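Local coordinates for cell division protein FtsI/penicillin binding protein 2 (Legionella pneumophila subsp. pneumophila ATCC 43290, PDB 4ZTK), which probably cross-links peptidoglycan peptides as a penicillin-binding D,D-transpeptidase during septal cell-wall synthesis in cell division, at residues 261-266 with 298-303. Residues are numbered along the deposited sequence.
Sequences ALFAGY and LAAPVF
A buried, apolar helix-on-sheet contact packs residues 298-303 of the C-terminal helix 295-310 against residues 261-266 of strand 259-267, inside the five-stranded antiparallel sheet. The axes approach to 6.7 Å and run roughly the same way, crossing at -40°, with the CA atoms of Phe263 and Ala299 5.3 Å apart. The helix is kinked at Pro301, whose N lacks a bond to the preceding turn; Phe303 N bonds Ala299 O at 3.0 Å. In the extended strand, Ala261, Phe263 and Gly265 present the helix-facing surface, whereas Leu262 and Ala264 point their CB atoms to the other face. Ala299 CB lies 3.5 Å from Phe263 N and 3.6 Å from Phe263 CB. Phe263 (chi1 t) turns one ring face to Ala300, whose CB is 4.1 Å from the centroid (CH-pi); the edge of the Phe263 ring meets the face of Phe303 (chi1 t) in a T-shaped pair, centroids 4.8 Å apart and planes at 82°. Phe303 CE2 also lies 3.7 Å from Gly265 CA, where a side chain would crowd the ring. Ala261 CB touches Leu298 CD1 at 4.1 Å. Ala264 hydrogen-bonds through its backbone to Lys248 of the probable KTG motif. A C-terminal helix covering the central sheet is characteristic of the penicillin-binding transpeptidase and serine beta-lactamase fold.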
# COMPACT_ATOMS: atom_id res chain seq x y z
N ALA A 261 7.24 7.95 -0.21
CA ALA A 261 7.23 7.07 0.95
C ALA A 261 5.80 6.61 1.21
O ALA A 261 4.90 7.42 1.42
CB ALA A 261 7.79 7.79 2.16
N LEU A 262 5.59 5.30 1.19
CA LEU A 262 4.24 4.74 1.21
C LEU A 262 4.02 3.80 2.37
O LEU A 262 4.93 3.09 2.79
CB LEU A 262 3.97 3.96 -0.09
CG LEU A 262 4.11 4.63 -1.45
CD1 LEU A 262 5.56 4.65 -1.90
CD2 LEU A 262 3.23 3.92 -2.47
N PHE A 263 2.78 3.77 2.87
CA PHE A 263 2.36 2.71 3.78
C PHE A 263 0.89 2.41 3.57
O PHE A 263 0.05 3.29 3.63
CB PHE A 263 2.63 3.07 5.24
CG PHE A 263 2.48 1.91 6.19
CD1 PHE A 263 3.46 0.94 6.28
CD2 PHE A 263 1.35 1.78 6.98
CE1 PHE A 263 3.32 -0.14 7.15
CE2 PHE A 263 1.21 0.72 7.86
CZ PHE A 263 2.19 -0.25 7.94
N ALA A 264 0.60 1.14 3.32
CA ALA A 264 -0.76 0.70 3.05
C ALA A 264 -1.11 -0.40 4.04
O ALA A 264 -0.30 -1.28 4.30
CB ALA A 264 -0.87 0.17 1.63
N GLY A 265 -2.31 -0.34 4.60
CA GLY A 265 -2.71 -1.34 5.56
C GLY A 265 -4.16 -1.26 5.99
O GLY A 265 -4.96 -0.53 5.40
N TYR A 266 -4.50 -2.02 7.02
CA TYR A 266 -5.87 -2.05 7.52
C TYR A 266 -5.89 -2.45 8.99
O TYR A 266 -4.95 -3.08 9.48
CB TYR A 266 -6.74 -2.97 6.66
CG TYR A 266 -6.20 -4.38 6.51
CD1 TYR A 266 -6.44 -5.34 7.47
CD2 TYR A 266 -5.46 -4.74 5.39
CE1 TYR A 266 -5.96 -6.63 7.34
CE2 TYR A 266 -4.97 -6.03 5.24
CZ TYR A 266 -5.22 -6.97 6.22
OH TYR A 266 -4.74 -8.26 6.10
N LEU A 298 8.54 7.28 7.48
CA LEU A 298 7.70 8.46 7.30
C LEU A 298 6.20 8.17 7.27
O LEU A 298 5.43 8.80 8.00
CB LEU A 298 8.09 9.21 6.02
CG LEU A 298 9.54 9.68 5.88
CD1 LEU A 298 9.71 10.49 4.60
CD2 LEU A 298 9.96 10.50 7.09
N ALA A 299 5.79 7.23 6.43
CA ALA A 299 4.37 6.99 6.18
C ALA A 299 3.73 6.14 7.28
O ALA A 299 2.56 6.35 7.62
CB ALA A 299 4.16 6.33 4.81
N ALA A 300 4.48 5.18 7.80
CA ALA A 300 3.97 4.29 8.84
C ALA A 300 3.55 5.00 10.14
O ALA A 300 2.49 4.70 10.69
CB ALA A 300 4.95 3.15 9.13
N PRO A 301 4.38 5.94 10.64
CA PRO A 301 3.90 6.60 11.86
C PRO A 301 2.67 7.46 11.61
O PRO A 301 1.86 7.63 12.52
CB PRO A 301 5.10 7.46 12.30
CG PRO A 301 5.97 7.57 11.09
CD PRO A 301 5.77 6.31 10.32
N VAL A 302 2.52 7.99 10.40
CA VAL A 302 1.34 8.77 10.05
C VAL A 302 0.10 7.87 10.05
O VAL A 302 -0.95 8.24 10.60
CB VAL A 302 1.50 9.48 8.69
CG1 VAL A 302 0.20 10.17 8.30
CG2 VAL A 302 2.64 10.49 8.75
N PHE A 303 0.23 6.70 9.42
CA PHE A 303 -0.79 5.66 9.47
C PHE A 303 -1.23 5.39 10.91
O PHE A 303 -2.42 5.34 11.21
CB PHE A 303 -0.23 4.38 8.85
CG PHE A 303 -1.16 3.19 8.88
CD1 PHE A 303 -1.33 2.43 10.03
CD2 PHE A 303 -1.82 2.78 7.72
CE1 PHE A 303 -2.16 1.32 10.05
CE2 PHE A 303 -2.65 1.66 7.73
CZ PHE A 303 -2.82 0.94 8.90